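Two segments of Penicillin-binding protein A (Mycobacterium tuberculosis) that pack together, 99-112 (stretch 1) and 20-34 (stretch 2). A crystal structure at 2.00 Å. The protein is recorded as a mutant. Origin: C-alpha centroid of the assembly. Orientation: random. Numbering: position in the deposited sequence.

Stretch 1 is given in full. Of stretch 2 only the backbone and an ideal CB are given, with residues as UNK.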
# COMPACT_ATOMS: atom_id res chain seq x y z
N ASP A 99 23.05 -7.78 -33.21
CA ASP A 99 22.85 -8.23 -31.83
C ASP A 99 21.40 -8.05 -31.36
O ASP A 99 20.86 -6.95 -31.47
CB ASP A 99 23.78 -7.45 -30.89
CG ASP A 99 24.97 -8.27 -30.47
OD1 ASP A 99 25.73 -8.72 -31.36
OD2 ASP A 99 25.14 -8.46 -29.24
N PRO A 100 20.79 -9.12 -30.82
CA PRO A 100 19.40 -9.02 -30.35
C PRO A 100 19.32 -8.26 -29.02
O PRO A 100 20.34 -8.09 -28.34
CB PRO A 100 18.99 -10.48 -30.14
CG PRO A 100 20.27 -11.16 -29.77
CD PRO A 100 21.34 -10.47 -30.61
N ARG A 101 18.12 -7.81 -28.68
CA ARG A 101 17.86 -7.10 -27.44
C ARG A 101 16.44 -7.45 -27.01
O ARG A 101 15.55 -7.61 -27.86
CB ARG A 101 18.03 -5.59 -27.67
CG ARG A 101 18.16 -4.68 -26.44
CD ARG A 101 18.17 -3.20 -26.88
NE ARG A 101 18.31 -2.24 -25.77
CZ ARG A 101 19.32 -1.36 -25.66
NH1 ARG A 101 20.27 -1.30 -26.59
NH2 ARG A 101 19.37 -0.52 -24.63
N GLY A 102 16.23 -7.60 -25.71
CA GLY A 102 14.89 -7.76 -25.17
C GLY A 102 14.14 -6.45 -25.25
O GLY A 102 14.72 -5.41 -25.57
N GLY A 103 12.84 -6.49 -24.98
CA GLY A 103 12.04 -5.28 -24.96
C GLY A 103 12.13 -4.59 -23.62
O GLY A 103 12.81 -5.07 -22.72
N ASN A 104 11.45 -3.45 -23.50
CA ASN A 104 11.50 -2.62 -22.30
C ASN A 104 10.17 -2.56 -21.58
O ASN A 104 9.11 -2.58 -22.21
CB ASN A 104 11.90 -1.19 -22.66
CG ASN A 104 13.40 -0.95 -22.61
OD1 ASN A 104 14.20 -1.88 -22.76
ND2 ASN A 104 13.78 0.32 -22.38
N VAL A 105 10.24 -2.44 -20.26
CA VAL A 105 9.07 -2.30 -19.41
C VAL A 105 9.13 -0.93 -18.76
O VAL A 105 10.01 -0.66 -17.95
CB VAL A 105 9.04 -3.37 -18.32
CG1 VAL A 105 7.89 -3.10 -17.30
CG2 VAL A 105 8.96 -4.76 -18.93
N ASP A 106 8.16 -0.10 -19.09
CA ASP A 106 8.03 1.24 -18.55
C ASP A 106 7.01 1.25 -17.42
O ASP A 106 5.81 1.18 -17.67
CB ASP A 106 7.60 2.19 -19.67
CG ASP A 106 8.72 2.49 -20.65
OD1 ASP A 106 9.86 1.94 -20.50
OD2 ASP A 106 8.48 3.29 -21.59
N THR A 107 7.48 1.29 -16.17
CA THR A 107 6.58 1.27 -15.01
C THR A 107 5.90 2.63 -14.77
O THR A 107 6.26 3.64 -15.37
CB THR A 107 7.30 0.82 -13.70
OG1 THR A 107 8.15 1.87 -13.24
CG2 THR A 107 8.13 -0.43 -13.94
N THR A 108 4.91 2.62 -13.90
CA THR A 108 4.18 3.82 -13.52
C THR A 108 4.85 4.56 -12.37
O THR A 108 4.35 5.59 -11.93
CB THR A 108 2.76 3.48 -13.05
OG1 THR A 108 2.84 2.43 -12.06
CG2 THR A 108 1.92 3.00 -14.20
N ILE A 109 5.96 4.01 -11.84
CA ILE A 109 6.60 4.54 -10.64
C ILE A 109 7.17 5.93 -10.93
O ILE A 109 7.80 6.14 -11.96
CB ILE A 109 7.75 3.60 -10.13
CG1 ILE A 109 7.20 2.23 -9.69
CG2 ILE A 109 8.56 4.24 -8.97
CD1 ILE A 109 6.36 2.26 -8.42
N ASN A 110 6.93 6.86 -10.01
CA ASN A 110 7.58 8.17 -10.07
C ASN A 110 8.78 8.11 -9.12
O ASN A 110 8.60 7.98 -7.92
CB ASN A 110 6.58 9.27 -9.66
CG ASN A 110 7.18 10.67 -9.72
OD1 ASN A 110 8.37 10.87 -9.43
ND2 ASN A 110 6.36 11.65 -10.09
N PRO A 111 10.02 8.16 -9.67
CA PRO A 111 11.24 8.01 -8.89
C PRO A 111 11.33 8.99 -7.71
O PRO A 111 11.77 8.59 -6.64
CB PRO A 111 12.34 8.29 -9.92
CG PRO A 111 11.74 7.80 -11.19
CD PRO A 111 10.33 8.33 -11.10
N ARG A 112 10.90 10.23 -7.92
CA ARG A 112 10.86 11.25 -6.86
C ARG A 112 9.99 10.78 -5.70
O ARG A 112 10.37 10.94 -4.54
CB ARG A 112 10.32 12.58 -7.39
CG ARG A 112 11.15 13.19 -8.49
CD ARG A 112 10.65 14.58 -8.87
NE ARG A 112 11.44 15.63 -8.22
CZ ARG A 112 12.09 16.60 -8.87
NH1 ARG A 112 12.04 16.69 -10.20
NH2 ARG A 112 12.78 17.51 -8.18
N UNK A 20 22.98 -15.07 -22.73
CA UNK A 20 23.73 -14.86 -23.96
C UNK A 20 23.32 -13.59 -24.72
O UNK A 20 24.10 -13.03 -25.50
CB UNK A 20 23.56 -16.08 -24.87
N UNK A 21 22.08 -13.16 -24.48
CA UNK A 21 21.44 -12.05 -25.19
C UNK A 21 21.09 -10.91 -24.24
O UNK A 21 20.89 -11.13 -23.04
CB UNK A 21 20.18 -12.54 -25.91
N UNK A 22 21.04 -9.68 -24.77
CA UNK A 22 20.83 -8.50 -23.95
C UNK A 22 19.38 -8.35 -23.48
O UNK A 22 18.50 -7.99 -24.26
CB UNK A 22 21.25 -7.25 -24.73
N UNK A 23 19.17 -8.62 -22.20
CA UNK A 23 17.87 -8.47 -21.56
C UNK A 23 17.49 -6.99 -21.56
O UNK A 23 18.36 -6.13 -21.45
CB UNK A 23 17.89 -9.03 -20.14
N UNK A 24 16.21 -6.71 -21.70
CA UNK A 24 15.75 -5.33 -21.78
C UNK A 24 15.67 -4.66 -20.43
O UNK A 24 15.97 -5.29 -19.40
CB UNK A 24 14.38 -5.27 -22.46
N UNK A 25 15.24 -3.40 -20.44
CA UNK A 25 15.29 -2.53 -19.25
C UNK A 25 13.94 -2.41 -18.56
O UNK A 25 12.89 -2.47 -19.20
CB UNK A 25 15.79 -1.14 -19.64
N UNK A 26 13.98 -2.21 -17.24
CA UNK A 26 12.79 -1.80 -16.48
C UNK A 26 13.01 -0.34 -16.14
O UNK A 26 14.04 0.01 -15.59
CB UNK A 26 12.57 -2.65 -15.23
N UNK A 27 12.04 0.53 -16.48
CA UNK A 27 12.28 1.96 -16.32
C UNK A 27 11.21 2.62 -15.45
O UNK A 27 10.11 2.06 -15.24
CB UNK A 27 12.33 2.64 -17.69
N UNK A 28 11.54 3.80 -14.93
CA UNK A 28 10.59 4.67 -14.21
C UNK A 28 10.98 6.13 -14.43
O UNK A 28 12.15 6.49 -14.29
CB UNK A 28 10.56 4.34 -12.72
N UNK A 29 10.02 6.94 -14.82
CA UNK A 29 10.27 8.36 -15.12
C UNK A 29 11.45 8.60 -16.05
O UNK A 29 12.13 9.60 -15.92
CB UNK A 29 10.51 9.13 -13.82
N UNK A 30 11.69 7.68 -16.98
CA UNK A 30 12.85 7.79 -17.90
C UNK A 30 14.18 7.36 -17.30
O UNK A 30 15.25 7.58 -17.89
CB UNK A 30 12.98 9.24 -18.38
N UNK A 31 14.13 6.77 -16.10
CA UNK A 31 15.35 6.33 -15.42
C UNK A 31 15.38 4.82 -15.35
O UNK A 31 14.33 4.18 -15.24
CB UNK A 31 15.45 6.93 -14.02
N UNK A 32 16.58 4.25 -15.39
CA UNK A 32 16.73 2.81 -15.39
C UNK A 32 16.62 2.27 -13.98
O UNK A 32 17.26 2.79 -13.06
CB UNK A 32 18.07 2.40 -16.02
N UNK A 33 15.78 1.25 -13.82
CA UNK A 33 15.68 0.55 -12.56
C UNK A 33 16.43 -0.76 -12.64
O UNK A 33 16.95 -1.22 -11.64
CB UNK A 33 14.22 0.31 -12.18
N UNK A 34 16.44 -1.37 -13.83
CA UNK A 34 17.14 -2.63 -14.06
C UNK A 34 17.62 -2.67 -15.50
O UNK A 34 16.89 -2.27 -16.41
CB UNK A 34 16.24 -3.83 -13.75

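Position 20 lies beyond reach of stretch 1; it is Ser 20. At position 21 the ideal CB sits 4.1 Å from Pro 100 CG, and CA-to-CB runs sideways. A chain with aliphatic carbon near its base would suit; Arg 21 lays its CG 3.6 Å from Pro 100 CG, while its guanidinium leads away.

At position 22 the backbone O accepts from Gly 102 N (2.7 Å, 164°). The CB points sideways, along the extended side chain of Arg 101, where a polar or acidic chain of some length would fit. Gln 22 places OE1 over one face of that guanidinium, 3.9 Å from Arg 101 NH1, a contact rather than a hydrogen bond. Position 23 points away, leaving many choices; Arg 23 is bonded elsewhere in the structure.

Position 24 is decisive: an ideal CB would fall 1.6 Å from Gly 103 O. Gly 24 fits, and its CA approaches Gly 103 O at 3.1 Å in a CA-H...O contact.

At position 25 the backbone N donates to Asn 104 OD1 (3.0 Å) and the O accepts from Val 105 N (2.9 Å). Asn 104 ND2 remains available nearby, favouring an acceptor such as Gln or Glu. Gln 25 OE1 accepts from Asn 104 ND2 at 2.8 Å.

Positions 26 and 27 pair in parallel with Val 105 and Asp 106. Position 26 shares a face with Val 105 and has Thr 107 CG2 5.1 Å from its ideal CB, suiting a branched aliphatic; Ile 26 brings CG2 to 3.7 Å from Thr 107 CG2. On the other face, position 27 has its ideal CB 3.8 Å from Asp 106 OD1, inviting a short donor, Ser or Thr. Thr 27 OG1 donates to Asp 106 OD1 at 2.6 Å.

Position 28 points toward stretch 1, its ideal CB 3.4 Å from Ile 109 O and 4.0 Å from Pro 111 CG, so a small side chain is expected. Ala 28 sets its CB 3.9 Å from both Ile 109 CB and Pro 111 CG.

Position 29 has phi 49°, and a CB would clash with Pro 111 CD at 2.8 Å: Gly 29. Position 30, phi 79°, points away, and phi alone favours Gly 30.

Position 31 points toward stretch 1, its ideal CB 4.7 Å from Pro 111 CG, permitting various longer chains; Gln 31 OE1 reaches Pro 111 CB at 3.7 Å. Position 32 points away and is Leu 32. Position 33 points toward stretch 1 with room for an apolar chain; it is Leu 33. Position 34, out of reach, is Ala 34.

Stretch 2 20-34: SRQRGQITAGGQLLA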
# COMPACT_ATOMS: atom_id res chain seq x y z
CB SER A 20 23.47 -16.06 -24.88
OG SER A 20 22.08 -16.40 -24.86
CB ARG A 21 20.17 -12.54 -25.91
CG ARG A 21 20.42 -13.55 -27.02
CD ARG A 21 19.10 -14.11 -27.55
NE ARG A 21 18.86 -15.48 -27.11
CZ ARG A 21 18.14 -15.83 -26.05
NH1 ARG A 21 17.57 -14.91 -25.27
NH2 ARG A 21 18.00 -17.12 -25.75
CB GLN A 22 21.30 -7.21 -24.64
CG GLN A 22 21.25 -6.01 -23.68
CD GLN A 22 21.97 -4.77 -24.19
OE1 GLN A 22 22.02 -4.52 -25.40
NE2 GLN A 22 22.53 -4.00 -23.27
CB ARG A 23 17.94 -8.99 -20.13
CG ARG A 23 16.64 -8.97 -19.35
CD ARG A 23 16.83 -9.73 -18.05
NE ARG A 23 15.61 -9.81 -17.26
CZ ARG A 23 14.65 -10.70 -17.43
NH1 ARG A 23 14.75 -11.62 -18.39
NH2 ARG A 23 13.59 -10.68 -16.63
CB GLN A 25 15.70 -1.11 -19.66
CG GLN A 25 16.96 -1.02 -20.51
CD GLN A 25 17.17 0.36 -21.11
OE1 GLN A 25 16.22 1.12 -21.32
NE2 GLN A 25 18.42 0.68 -21.39
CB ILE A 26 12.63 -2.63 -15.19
CG1 ILE A 26 12.51 -4.12 -15.54
CG2 ILE A 26 11.43 -2.11 -14.36
CD1 ILE A 26 12.47 -5.06 -14.31
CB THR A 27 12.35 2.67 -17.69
OG1 THR A 27 11.04 2.66 -18.28
CG2 THR A 27 13.32 1.96 -18.64
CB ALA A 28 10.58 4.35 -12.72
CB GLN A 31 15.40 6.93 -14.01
CG GLN A 31 15.28 8.45 -14.05
CD GLN A 31 15.57 9.12 -12.74
OE1 GLN A 31 14.74 9.86 -12.21
NE2 GLN A 31 16.78 8.90 -12.20
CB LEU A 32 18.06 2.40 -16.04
CG LEU A 32 18.26 2.97 -17.45
CD1 LEU A 32 19.64 2.57 -18.04
CD2 LEU A 32 17.12 2.52 -18.35
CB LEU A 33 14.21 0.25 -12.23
CG LEU A 33 13.18 1.39 -12.21
CD1 LEU A 33 11.91 0.91 -11.51
CD2 LEU A 33 13.74 2.66 -11.54
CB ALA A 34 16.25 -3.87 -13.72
O HOH W 1 7.48 5.97 -14.59
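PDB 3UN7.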